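Local structure of Ser-thr phosphatase MSPP (Mycobacterium smegmatis, 2JFR) at residues A[6-11]-A[229-234]; A[29-34]-A[92-97]; A[115-120]-A[177-182]; A[184-189]-A[222-227]; A[198-203]-A[211-216]. The protein probably removes phosphate from phosphoserine and phosphothreonine of proteins, as a manganese-binding mycobacterial phosphatase of the PPM (PP2C) family. One frame throughout, in Å; residues are numbered along the deposited sequence.

Contact 1 (A[6-11]-A[229-234]); sequences LSAATA and VVIDLG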
# COMPACT_ATOMS: atom_id res chain seq x y z
N LEU A 6 1.19 6.59 -17.72
CA LEU A 6 0.89 5.88 -18.97
C LEU A 6 -0.22 4.92 -18.78
O LEU A 6 -1.15 4.83 -19.57
CB LEU A 6 2.12 5.22 -19.49
CG LEU A 6 3.32 6.09 -19.76
CD1 LEU A 6 4.46 5.29 -20.32
CD2 LEU A 6 2.92 7.21 -20.74
N SER A 7 -0.16 4.09 -17.72
CA SER A 7 -1.26 3.21 -17.42
C SER A 7 -1.02 2.66 -16.00
O SER A 7 -0.01 2.90 -15.36
CB SER A 7 -1.40 2.09 -18.42
OG SER A 7 -0.44 1.10 -18.17
N ALA A 8 -2.05 2.01 -15.54
CA ALA A 8 -2.06 1.45 -14.20
C ALA A 8 -2.89 0.20 -14.21
O ALA A 8 -3.75 -0.00 -15.08
CB ALA A 8 -2.59 2.43 -13.19
N ALA A 9 -2.66 -0.67 -13.26
CA ALA A 9 -3.40 -1.91 -13.13
C ALA A 9 -3.46 -2.29 -11.65
O ALA A 9 -2.59 -1.92 -10.89
CB ALA A 9 -2.76 -3.05 -13.92
N THR A 10 -4.47 -3.09 -11.32
CA THR A 10 -4.59 -3.58 -9.95
C THR A 10 -4.96 -5.05 -9.98
O THR A 10 -5.61 -5.54 -10.92
CB THR A 10 -5.64 -2.85 -9.15
OG1 THR A 10 -6.97 -3.19 -9.53
CG2 THR A 10 -5.51 -1.32 -9.28
N ALA A 11 -4.63 -5.74 -8.90
CA ALA A 11 -5.11 -7.11 -8.69
C ALA A 11 -5.18 -7.34 -7.19
O ALA A 11 -4.39 -6.81 -6.41
CB ALA A 11 -4.23 -8.16 -9.32
N VAL A 229 -0.99 -2.68 -6.84
CA VAL A 229 -1.33 -1.60 -7.76
C VAL A 229 -0.03 -1.21 -8.44
O VAL A 229 0.96 -0.86 -7.78
CB VAL A 229 -1.92 -0.41 -7.02
CG1 VAL A 229 -2.20 0.74 -8.00
CG2 VAL A 229 -3.17 -0.80 -6.27
N VAL A 230 -0.02 -1.27 -9.79
CA VAL A 230 1.14 -0.93 -10.60
C VAL A 230 0.83 0.30 -11.38
O VAL A 230 -0.24 0.40 -12.00
CB VAL A 230 1.50 -2.14 -11.51
CG1 VAL A 230 2.45 -1.75 -12.62
CG2 VAL A 230 2.11 -3.23 -10.70
N ILE A 231 1.77 1.24 -11.42
CA ILE A 231 1.62 2.51 -12.14
C ILE A 231 2.86 2.69 -13.01
O ILE A 231 3.99 2.70 -12.49
CB ILE A 231 1.51 3.70 -11.16
CG1 ILE A 231 0.44 3.48 -10.07
CG2 ILE A 231 1.23 4.96 -11.93
CD1 ILE A 231 0.80 4.08 -8.78
N ASP A 232 2.68 2.83 -14.32
CA ASP A 232 3.74 3.07 -15.27
C ASP A 232 3.84 4.56 -15.56
O ASP A 232 2.83 5.14 -15.97
CB ASP A 232 3.53 2.28 -16.56
CG ASP A 232 4.05 0.87 -16.43
OD1 ASP A 232 5.00 0.60 -15.69
OD2 ASP A 232 3.44 0.02 -17.13
N LEU A 233 5.01 5.15 -15.39
CA LEU A 233 5.20 6.58 -15.51
C LEU A 233 5.82 6.94 -16.87
O LEU A 233 6.67 6.20 -17.40
CB LEU A 233 6.10 7.10 -14.40
CG LEU A 233 5.59 6.84 -12.99
CD1 LEU A 233 6.58 7.31 -11.95
CD2 LEU A 233 4.20 7.42 -12.78
N GLY A 234 5.42 8.09 -17.39
CA GLY A 234 5.96 8.67 -18.61
C GLY A 234 6.49 10.12 -18.37
O GLY A 234 6.86 10.72 -19.42
OXT GLY A 234 6.38 10.68 -17.26
O HOH W 1 2.51 0.61 -19.35

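Contact 2 (A[29-34]-A[92-97]); sequences GILYAV and LTAVAV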
# COMPACT_ATOMS: atom_id res chain seq x y z
N GLY A 29 -7.71 8.25 -11.51
CA GLY A 29 -7.04 9.48 -11.92
C GLY A 29 -5.56 9.40 -11.60
O GLY A 29 -4.77 8.59 -12.06
N ILE A 30 -5.11 10.30 -10.74
CA ILE A 30 -3.70 10.31 -10.27
C ILE A 30 -3.59 9.70 -8.87
O ILE A 30 -2.47 9.71 -8.35
CB ILE A 30 -3.12 11.74 -10.29
CG1 ILE A 30 -3.78 12.68 -9.27
CG2 ILE A 30 -3.21 12.26 -11.70
CD1 ILE A 30 -2.94 13.93 -9.07
N LEU A 31 -4.68 9.21 -8.30
CA LEU A 31 -4.66 8.65 -6.94
C LEU A 31 -4.71 7.13 -6.98
O LEU A 31 -5.58 6.52 -7.62
CB LEU A 31 -5.88 9.17 -6.16
CG LEU A 31 -5.95 8.69 -4.72
CD1 LEU A 31 -4.81 9.25 -3.88
CD2 LEU A 31 -7.30 9.08 -4.09
N TYR A 32 -3.80 6.53 -6.24
CA TYR A 32 -3.63 5.08 -6.16
C TYR A 32 -3.45 4.72 -4.72
O TYR A 32 -2.74 5.39 -3.99
CB TYR A 32 -2.42 4.64 -6.98
CG TYR A 32 -2.59 5.02 -8.44
CD1 TYR A 32 -3.28 4.19 -9.30
CD2 TYR A 32 -2.16 6.24 -8.92
CE1 TYR A 32 -3.48 4.53 -10.61
CE2 TYR A 32 -2.40 6.59 -10.26
CZ TYR A 32 -3.05 5.72 -11.05
OH TYR A 32 -3.28 6.11 -12.38
N ALA A 33 -4.04 3.60 -4.27
CA ALA A 33 -3.87 3.25 -2.87
C ALA A 33 -4.12 1.77 -2.64
O ALA A 33 -4.88 1.12 -3.37
CB ALA A 33 -4.81 4.07 -1.97
N VAL A 34 -3.51 1.29 -1.58
CA VAL A 34 -3.81 -0.01 -0.98
C VAL A 34 -4.08 0.19 0.49
O VAL A 34 -3.39 0.95 1.16
CB VAL A 34 -2.65 -1.01 -1.20
CG1 VAL A 34 -2.86 -2.31 -0.43
CG2 VAL A 34 -2.43 -1.26 -2.67
N LEU A 92 -2.80 2.00 5.29
CA LEU A 92 -3.12 2.75 4.10
C LEU A 92 -1.85 3.27 3.51
O LEU A 92 -1.07 3.94 4.20
CB LEU A 92 -4.05 3.91 4.43
CG LEU A 92 -4.40 4.82 3.21
CD1 LEU A 92 -5.15 4.07 2.16
CD2 LEU A 92 -5.20 6.05 3.69
N THR A 93 -1.64 3.02 2.20
CA THR A 93 -0.58 3.65 1.45
C THR A 93 -1.23 4.27 0.22
O THR A 93 -1.84 3.53 -0.56
CB THR A 93 0.51 2.68 1.05
OG1 THR A 93 1.10 2.24 2.27
CG2 THR A 93 1.56 3.31 0.16
N ALA A 94 -1.11 5.57 0.10
CA ALA A 94 -1.71 6.31 -1.01
C ALA A 94 -0.61 7.05 -1.76
O ALA A 94 0.28 7.66 -1.15
CB ALA A 94 -2.74 7.29 -0.47
N VAL A 95 -0.71 7.01 -3.06
CA VAL A 95 0.16 7.74 -3.97
C VAL A 95 -0.68 8.67 -4.79
O VAL A 95 -1.67 8.27 -5.38
CB VAL A 95 0.92 6.76 -4.89
CG1 VAL A 95 1.62 7.50 -6.01
CG2 VAL A 95 1.90 5.91 -4.09
N ALA A 96 -0.26 9.94 -4.86
CA ALA A 96 -0.83 10.89 -5.78
C ALA A 96 0.26 11.30 -6.75
O ALA A 96 1.28 11.85 -6.34
CB ALA A 96 -1.41 12.10 -5.08
N VAL A 97 0.03 11.03 -8.04
CA VAL A 97 1.04 11.34 -9.05
C VAL A 97 0.83 12.78 -9.51
O VAL A 97 0.41 13.06 -10.64
CB VAL A 97 1.05 10.34 -10.21
CG1 VAL A 97 2.23 10.59 -11.09
CG2 VAL A 97 1.05 8.90 -9.68

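Contact 3 (A[115-120]-A[177-182]); sequences LYRIRD and PGDRLL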
# COMPACT_ATOMS: atom_id res chain seq x y z
N LEU A 115 5.26 0.94 -0.69
CA LEU A 115 5.49 1.46 -2.02
C LEU A 115 6.90 1.08 -2.45
O LEU A 115 7.86 1.28 -1.72
CB LEU A 115 5.38 2.97 -2.00
CG LEU A 115 5.80 3.70 -3.29
CD1 LEU A 115 4.88 3.35 -4.42
CD2 LEU A 115 5.86 5.20 -3.05
N TYR A 116 6.99 0.59 -3.68
CA TYR A 116 8.25 0.25 -4.33
C TYR A 116 8.41 1.04 -5.60
O TYR A 116 7.41 1.33 -6.29
CB TYR A 116 8.33 -1.23 -4.71
CG TYR A 116 7.99 -2.21 -3.63
CD1 TYR A 116 8.95 -2.80 -2.84
CD2 TYR A 116 6.64 -2.53 -3.36
CE1 TYR A 116 8.58 -3.72 -1.84
CE2 TYR A 116 6.27 -3.43 -2.41
CZ TYR A 116 7.24 -4.01 -1.64
OH TYR A 116 6.85 -4.91 -0.66
N ARG A 117 9.65 1.31 -5.96
CA ARG A 117 9.99 1.81 -7.30
C ARG A 117 10.75 0.73 -8.01
O ARG A 117 11.65 0.13 -7.46
CB ARG A 117 10.83 3.05 -7.23
CG ARG A 117 11.13 3.66 -8.61
CD ARG A 117 12.06 4.86 -8.54
NE ARG A 117 13.32 4.40 -7.99
CZ ARG A 117 14.11 5.08 -7.20
NH1 ARG A 117 13.86 6.35 -6.98
NH2 ARG A 117 15.17 4.48 -6.71
N ILE A 118 10.36 0.53 -9.27
CA ILE A 118 11.00 -0.42 -10.17
C ILE A 118 11.66 0.40 -11.24
O ILE A 118 11.00 1.11 -12.00
CB ILE A 118 9.91 -1.40 -10.65
CG1 ILE A 118 9.30 -2.07 -9.44
CG2 ILE A 118 10.42 -2.42 -11.66
CD1 ILE A 118 7.91 -2.61 -9.60
N ARG A 119 13.00 0.34 -11.28
CA ARG A 119 13.81 1.16 -12.17
C ARG A 119 14.99 0.33 -12.63
O ARG A 119 15.71 -0.21 -11.78
CB ARG A 119 14.27 2.46 -11.46
CG ARG A 119 15.24 3.29 -12.21
CD ARG A 119 15.82 4.41 -11.28
NE ARG A 119 14.78 5.39 -11.29
CZ ARG A 119 14.92 6.55 -10.63
NH1 ARG A 119 16.02 6.75 -9.90
NH2 ARG A 119 13.95 7.41 -10.78
N ASP A 120 15.16 0.23 -13.93
CA ASP A 120 16.31 -0.48 -14.54
C ASP A 120 16.47 -1.89 -13.98
O ASP A 120 17.53 -2.39 -13.68
CB ASP A 120 17.62 0.28 -14.23
CG ASP A 120 17.71 1.65 -14.76
OD1 ASP A 120 16.98 1.93 -15.75
OD2 ASP A 120 18.54 2.47 -14.24
N PRO A 177 10.02 9.44 -15.80
CA PRO A 177 9.62 8.68 -16.95
C PRO A 177 10.35 7.37 -17.02
O PRO A 177 11.55 7.32 -16.81
CB PRO A 177 10.00 9.62 -18.12
CG PRO A 177 9.85 10.99 -17.51
CD PRO A 177 10.35 10.83 -16.13
N GLY A 178 9.58 6.31 -17.32
CA GLY A 178 10.08 4.95 -17.44
C GLY A 178 10.07 4.19 -16.15
O GLY A 178 10.21 2.96 -16.20
N ASP A 179 9.94 4.83 -15.03
CA ASP A 179 9.82 4.11 -13.78
C ASP A 179 8.47 3.45 -13.68
O ASP A 179 7.48 3.86 -14.30
CB ASP A 179 10.02 5.04 -12.61
CG ASP A 179 11.38 5.60 -12.41
OD1 ASP A 179 12.35 5.02 -12.92
OD2 ASP A 179 11.47 6.61 -11.71
N ARG A 180 8.40 2.43 -12.85
CA ARG A 180 7.19 1.79 -12.45
C ARG A 180 7.07 1.91 -10.94
O ARG A 180 8.05 1.68 -10.23
CB ARG A 180 7.15 0.33 -12.89
CG ARG A 180 6.01 -0.48 -12.34
CD ARG A 180 5.98 -1.87 -12.94
NE ARG A 180 5.42 -1.79 -14.30
CZ ARG A 180 5.32 -2.82 -15.10
NH1 ARG A 180 5.75 -4.02 -14.72
NH2 ARG A 180 4.79 -2.65 -16.29
N LEU A 181 5.88 2.25 -10.45
CA LEU A 181 5.61 2.22 -9.03
C LEU A 181 4.72 1.03 -8.73
O LEU A 181 3.84 0.69 -9.52
CB LEU A 181 4.91 3.51 -8.58
CG LEU A 181 5.67 4.78 -8.85
CD1 LEU A 181 4.87 5.97 -8.36
CD2 LEU A 181 7.05 4.79 -8.18
N LEU A 182 4.93 0.42 -7.58
CA LEU A 182 4.13 -0.68 -7.09
C LEU A 182 3.73 -0.39 -5.69
O LEU A 182 4.60 -0.17 -4.83
CB LEU A 182 4.94 -1.98 -7.15
CG LEU A 182 4.30 -3.21 -6.40
CD1 LEU A 182 3.03 -3.64 -7.03
CD2 LEU A 182 5.30 -4.38 -6.38
O HOH W 2 10.99 0.29 -14.69
O HOH W 3 13.41 1.67 -15.70

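Contact 4 (A[184-189]-A[222-227]); sequences SSDGLF and GSDNTT. With MN (manganese (II) ion), chain C.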
# COMPACT_ATOMS: atom_id res chain seq x y z
N SER A 184 1.83 -2.42 -2.63
CA SER A 184 1.39 -3.76 -2.31
C SER A 184 1.00 -3.86 -0.86
O SER A 184 1.58 -3.22 0.00
CB SER A 184 2.51 -4.72 -2.60
OG SER A 184 2.10 -6.07 -2.47
N SER A 185 0.06 -4.76 -0.57
CA SER A 185 -0.08 -5.22 0.79
C SER A 185 1.11 -6.13 1.12
O SER A 185 1.84 -6.62 0.26
CB SER A 185 -1.40 -5.90 1.06
OG SER A 185 -1.52 -7.08 0.29
N ASP A 186 1.27 -6.38 2.43
CA ASP A 186 2.34 -7.25 2.92
C ASP A 186 2.19 -8.68 2.46
O ASP A 186 3.14 -9.46 2.60
CB ASP A 186 2.43 -7.11 4.43
CG ASP A 186 1.24 -7.53 5.24
OD1 ASP A 186 0.22 -7.89 4.62
OD2 ASP A 186 1.37 -7.52 6.53
N GLY A 187 1.06 -9.11 1.90
CA GLY A 187 0.96 -10.47 1.46
C GLY A 187 1.94 -10.83 0.38
O GLY A 187 2.34 -11.99 0.26
N LEU A 188 2.37 -9.86 -0.43
CA LEU A 188 3.24 -10.18 -1.56
C LEU A 188 4.53 -10.78 -1.12
O LEU A 188 5.02 -11.74 -1.72
CB LEU A 188 3.49 -8.90 -2.36
CG LEU A 188 4.44 -9.05 -3.54
CD1 LEU A 188 3.91 -10.07 -4.55
CD2 LEU A 188 4.66 -7.69 -4.20
N PHE A 189 5.16 -10.25 -0.06
CA PHE A 189 6.45 -10.66 0.43
C PHE A 189 6.37 -11.64 1.59
O PHE A 189 7.32 -11.90 2.30
CB PHE A 189 7.36 -9.46 0.74
CG PHE A 189 8.08 -8.90 -0.45
CD1 PHE A 189 9.42 -9.25 -0.68
CD2 PHE A 189 7.46 -8.01 -1.30
CE1 PHE A 189 10.10 -8.72 -1.75
CE2 PHE A 189 8.14 -7.48 -2.37
CZ PHE A 189 9.47 -7.83 -2.60
N GLY A 222 0.23 -18.42 -0.36
CA GLY A 222 -0.95 -17.58 -0.23
C GLY A 222 -1.40 -17.44 1.20
O GLY A 222 -2.60 -17.35 1.47
N SER A 223 -0.46 -17.31 2.16
CA SER A 223 -0.82 -17.24 3.56
C SER A 223 -1.63 -16.01 3.91
O SER A 223 -2.32 -16.03 4.92
CB SER A 223 0.42 -17.32 4.45
OG SER A 223 1.30 -16.26 4.22
N ASP A 224 -1.49 -14.95 3.14
CA ASP A 224 -2.21 -13.71 3.35
C ASP A 224 -2.90 -13.32 2.06
O ASP A 224 -2.59 -13.81 0.99
CB ASP A 224 -1.30 -12.60 3.87
CG ASP A 224 -1.95 -11.38 4.44
OD1 ASP A 224 -3.21 -11.38 4.63
OD2 ASP A 224 -1.19 -10.41 4.81
N ASN A 225 -3.85 -12.40 2.20
CA ASN A 225 -4.32 -11.63 1.07
C ASN A 225 -3.17 -10.87 0.42
O ASN A 225 -2.32 -10.35 1.16
CB ASN A 225 -5.34 -10.60 1.58
CG ASN A 225 -6.44 -11.11 2.46
OD1 ASN A 225 -6.89 -10.37 3.35
ND2 ASN A 225 -6.95 -12.30 2.26
N THR A 226 -3.16 -10.80 -0.89
CA THR A 226 -2.17 -10.00 -1.62
C THR A 226 -2.88 -9.07 -2.56
O THR A 226 -3.72 -9.52 -3.35
CB THR A 226 -1.18 -10.93 -2.40
OG1 THR A 226 -0.48 -11.74 -1.47
CG2 THR A 226 -0.18 -10.10 -3.18
N THR A 227 -2.54 -7.81 -2.51
CA THR A 227 -3.13 -6.78 -3.37
C THR A 227 -2.02 -5.91 -3.89
O THR A 227 -1.15 -5.50 -3.12
CB THR A 227 -4.15 -5.98 -2.56
OG1 THR A 227 -5.12 -6.90 -2.07
CG2 THR A 227 -4.84 -4.90 -3.38
MN MN C . -1.71 -8.38 5.11
O HOH W 4 0.63 -14.17 0.75
O HOH W 5 -3.62 -9.13 5.93
O HOH W 6 -2.55 -8.43 3.17
O HOH W 7 -1.21 -8.29 7.09

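Contact 5 (A[198-203]-A[211-216]); sequences VDAATS and RRLVEV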
# COMPACT_ATOMS: atom_id res chain seq x y z
N VAL A 198 10.34 -9.99 -8.32
CA VAL A 198 10.86 -8.98 -9.22
C VAL A 198 10.58 -9.33 -10.65
O VAL A 198 10.23 -8.45 -11.45
CB VAL A 198 12.35 -8.75 -8.94
CG1 VAL A 198 12.90 -7.77 -10.01
CG2 VAL A 198 12.55 -8.22 -7.53
N ASP A 199 10.71 -10.61 -11.01
CA ASP A 199 10.37 -11.05 -12.39
C ASP A 199 8.89 -10.69 -12.73
O ASP A 199 8.58 -10.14 -13.77
CB ASP A 199 10.63 -12.55 -12.52
CG ASP A 199 10.13 -13.19 -13.76
OD1 ASP A 199 10.77 -12.81 -14.76
OD2 ASP A 199 9.22 -14.08 -13.77
N ALA A 200 8.00 -10.99 -11.78
CA ALA A 200 6.60 -10.63 -12.01
C ALA A 200 6.43 -9.12 -12.11
O ALA A 200 5.70 -8.59 -12.96
CB ALA A 200 5.75 -11.22 -10.88
N ALA A 201 7.04 -8.37 -11.19
CA ALA A 201 6.87 -6.94 -11.07
C ALA A 201 7.41 -6.18 -12.29
O ALA A 201 7.00 -5.04 -12.49
CB ALA A 201 7.53 -6.42 -9.84
N THR A 202 8.30 -6.78 -13.04
CA THR A 202 8.91 -6.15 -14.21
C THR A 202 8.25 -6.62 -15.49
O THR A 202 8.71 -6.26 -16.58
CB THR A 202 10.42 -6.39 -14.27
OG1 THR A 202 10.75 -7.79 -14.17
CG2 THR A 202 11.12 -5.66 -13.13
N SER A 203 7.16 -7.35 -15.42
CA SER A 203 6.48 -7.80 -16.61
C SER A 203 6.10 -6.58 -17.46
O SER A 203 5.51 -5.63 -16.90
CB SER A 203 5.21 -8.50 -16.29
OG SER A 203 5.40 -9.65 -15.51
N ARG A 211 -1.27 -9.61 -12.35
CA ARG A 211 -1.72 -11.01 -12.26
C ARG A 211 -0.58 -11.90 -11.86
O ARG A 211 -0.75 -12.80 -11.02
CB ARG A 211 -2.31 -11.40 -13.59
CG ARG A 211 -3.69 -10.82 -13.81
CD ARG A 211 -4.19 -11.15 -15.21
NE ARG A 211 -5.29 -10.29 -15.59
CZ ARG A 211 -5.47 -9.76 -16.79
NH1 ARG A 211 -4.66 -9.93 -17.83
NH2 ARG A 211 -6.56 -9.02 -16.89
N ARG A 212 0.62 -11.70 -12.43
CA ARG A 212 1.75 -12.53 -12.07
C ARG A 212 2.16 -12.32 -10.62
O ARG A 212 2.56 -13.28 -9.96
CB ARG A 212 2.90 -12.30 -13.01
CG ARG A 212 2.57 -12.74 -14.45
CD ARG A 212 3.78 -12.73 -15.32
NE ARG A 212 4.85 -13.60 -14.88
CZ ARG A 212 6.15 -13.26 -15.05
NH1 ARG A 212 6.65 -12.14 -15.57
NH2 ARG A 212 6.94 -14.15 -14.61
N LEU A 213 2.06 -11.10 -10.12
CA LEU A 213 2.41 -10.84 -8.73
C LEU A 213 1.55 -11.63 -7.76
O LEU A 213 2.01 -12.27 -6.85
CB LEU A 213 2.37 -9.37 -8.40
CG LEU A 213 3.53 -8.55 -8.98
CD1 LEU A 213 3.19 -7.09 -9.05
CD2 LEU A 213 4.80 -8.80 -8.16
N VAL A 214 0.22 -11.59 -7.99
CA VAL A 214 -0.60 -12.32 -7.04
C VAL A 214 -0.44 -13.81 -7.29
O VAL A 214 -0.51 -14.58 -6.31
CB VAL A 214 -2.08 -11.86 -7.07
CG1 VAL A 214 -2.19 -10.39 -6.70
CG2 VAL A 214 -2.71 -12.12 -8.41
N GLU A 215 -0.18 -14.29 -8.49
CA GLU A 215 0.12 -15.71 -8.70
C GLU A 215 1.38 -16.13 -7.97
O GLU A 215 1.39 -17.21 -7.39
CB GLU A 215 0.22 -15.99 -10.18
CG GLU A 215 -1.10 -15.83 -10.94
CD GLU A 215 -1.00 -15.98 -12.46
OE1 GLU A 215 0.16 -16.19 -12.95
OE2 GLU A 215 -2.02 -15.95 -13.23
N VAL A 216 2.43 -15.32 -8.01
CA VAL A 216 3.65 -15.65 -7.30
C VAL A 216 3.34 -15.82 -5.80
O VAL A 216 3.79 -16.78 -5.16
CB VAL A 216 4.71 -14.59 -7.55
CG1 VAL A 216 5.85 -14.73 -6.57
CG2 VAL A 216 5.20 -14.72 -9.00
O HOH W 8 9.26 -13.24 -17.14

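Contact 1 (A[6-11]-A[229-234])
Ser7 and Asp232 form a hydrogen-bonded antiparallel pair, one of four successive pairs joining the strand near the N-terminus to the last strand of the chain. Backbone bonds run both ways at Ala9 and Val230, while the N-H of Asp232 reaches Ser7 O at 2.9 Å, nearly straight (172°). The series ends with Leu6 N donating to Asp232 O. Between the hydrogen-bonded pairs the strands draw together, and the CA of Ala8 lies 3.0 Å from Val230 O in a CA-H...O contact.

Apolar contact between side chains is modest. Thr10 CG2 lies 3.8 Å from Val229 CG2, the two side chains side by side and pointing the same way. Leu6 instead packs on the backbone of Gly234, its CG 3.7 Å from Gly234 N.

Ser7 and Asp232 put their polar ends on the face they share with Ala9 and Val230. In the conformers given, a water bridges Asp232 OD2 and Ser7 OG; its 2.5 Å distance to Asp232 OD2 is unusually short and doubtful. Asp232 OD1 is engaged by Arg180 in a salt bridge.

This face is covered by helix 206-219 through Pro206 and Val210. Ala8, Val229 and Ile231 instead face Tyr32 of strand 31-38 in the opposing sheet, and strand 180-184 continues the sheet beyond 226-233.

Contact 2 (A[29-34]-A[92-97])
This antiparallel pairing belongs to one of the two sheets of the PP2C beta-sandwich, with strands 31-34 and 92-96 running at 165° to each other. Tyr32 and Val95 exchange two backbone bonds, Val95 N to Tyr32 O at 2.8 Å and nearly straight (174°); Val34 and Thr93 form a second such pair. Beyond the last of the paired residues, Val97 N still donates to Ile30 O at 2.8 Å. At the intervening non-hydrogen-bonded pair of Ala33 and Ala94 the backbones come close, with the CB atoms 4.1 Å apart.

The two faces meet different neighbours. Leu31, Ala33, Ala94 and Ala96 share one face; Leu50 and Phe57 of helix 42-59 pack there on Ala33 and Leu31. In the conformer given, Leu92 CD1 reaches Ala33 CB at 4.1 Å. Tyr32, Val34, Thr93 and Val95 turn to the interior of the sandwich, where Ile183 of the second sheet touches all four. Thr93 OG1 is hydrogen-bonded to Ser113 O. The Tyr32 ring has Val95 O at its edge, near its plane, and its CE2 approaches Val97 CG2 obliquely at 4.2 Å.

Contact 3 (A[115-120]-A[177-182])
The guanidinium of Arg119 has Asp179 at its edge and Arg117 over one face, with Arg117 NE 3.7 Å above the plane and over its centre; in return Arg119 NH1 lies 3.6 Å above the plane of the Arg117 guanidinium, over its centre. The grip on Asp179 is side-on: NE donates to OD1 at 2.9 Å and NH2 of Arg119 to Asp179 OD2 at 2.8 Å, one bond to each oxygen, and OD2 takes a second from Gly176 N. OD2 is met by NH2 on its syn lone pair, though the two planes are turned 35° apart. The repulsion between the stacked arginines is probably offset by Asp179, which pairs with Arg119, and Glu124, which pairs with Arg117. The Tyr116 ring has Leu182 O at its edge, its CD2 lies 3.8 Å from Leu182 CD2, and it meets the Phe189 ring with planes about 20° apart.

Tyr116 pairs with Leu182 and Ile118 with Arg180, each through two backbone bonds. Ile118 CD1, in the conformer given, touches both Leu182 CB and Arg180 CD, 3.9 Å from each. With CG anti to the backbone N (chi1 171°), Arg180 starts alongside Ile118, then carries its charged end to Asp232 and the backbone oxygens of Ala201 and Ser203.

The pair lies inside a five-stranded antiparallel sheet, between strands 122-125 and 226-233, and helix 206-219 covers Arg180 and Leu182.

Contact 4 (A[184-189]-A[222-227])
This is a buried, metal-centred contact, joining the loop after strand 180-184 to the loop leading into strand 226-233 and the strand's first residues. Asp186 OD1 and Asp224 OD2 both bind the manganese ion, at 2.0 and 2.1 Å, and lie only 2.9 Å from each other. Their side chains cross at about a right angle, with the carboxylate planes 67° apart. The CB of Asp186 points away from the other segment, yet its carboxylate, in the conformer given, still reaches the metal. Three waters also ligate the ion; one lies 2.6 Å from Asp224 OD1, and another donates to Asn225 O.

Asp36 completes the protein ligands of the manganese, and Asp186 OD2 binds a magnesium ion; a cluster of aspartates holding neighbouring metal ions is characteristic of the PPM phosphatase active site, at one end of the beta-sandwich.

Next to the metal site the backbones are tied together. Ser185 N donates to Thr227 O at 2.9 Å, and Thr227 N donates back to Ser185 OG at 3.1 Å. That hydroxyl and Thr227 OG1 are both hydrogen-bonded to Asp23 OD2. Gly187 packs close, its CA 3.3 Å from Asn225 O, while Leu188 CB touches Thr226 CG2 at 3.9 Å.

Contact 5 (A[198-203]-A[211-216])
Arg212 lays its guanidinium across the end of helix 194-201, one face over Ala200 CA, which is 3.9 Å above the plane and offset toward the rim. The arginine is bent at chi3 (60°), which turns NE aside from the otherwise extended chain. At the edge, NH1 donates to Ser203 OG at 2.8 Å, the oxygen tilted 24° from the guanidinium plane. NH2 forms a salt bridge with Asp199 OD2; the modelled separation is very short, so its exact length is doubtful, and the carboxylate is turned steeply against the guanidinium. A water donates to Asp199 OD1 and bonds weakly to Arg212 NH1.

Ser203 is itself positioned by the helix end. Its OG donates to Ala200 O at 2.8 Å, and its backbone N reaches the same oxygen from the same face, giving that carbonyl two donors.

Beside the polar group lies an apolar patch centred on Ala200. Its CB meets Arg212 CB at 3.7 Å, Leu213 CD2 at 3.8 Å and Val216 CG2 at 4.0 Å. Leu213 CD2 also touches Ala201 CB, and Ile197 and Leu188 pack on Leu213 from outside the two segments.

Ala200, with only CB to offer, lies where the segments come nearest, its CA 5.2 Å from Arg212 CA. This pair of consecutive helices is part of the helical layer that covers one sheet of the PP2C alpha-beta-beta-alpha sandwich.

In the fold
Contacts 1 and 3 lie in one five-stranded antiparallel sheet, their centres 10 Å apart, because strands 226-233 and 180-184 are neighbours there. Contact 2 belongs to the second sheet and meets contact 1 across the sandwich interior, Ala8 CB lying 3.4 Å from Tyr32 CE1. Contact 4 continues from strands 180-184 and 226-233 to the metal site, about 18 Å from contact 1 between centres. Contact 5 packs the two helices that follow contact 4's first segment. Along the chain, contact 1 encloses all the others; contacts 2, 3 and 4 follow in series, with contact 5 nested within 4. The chain's two ends pair within the sheet whose strands 180-184 and 226-233 adjoin the loops carrying two manganese ligands.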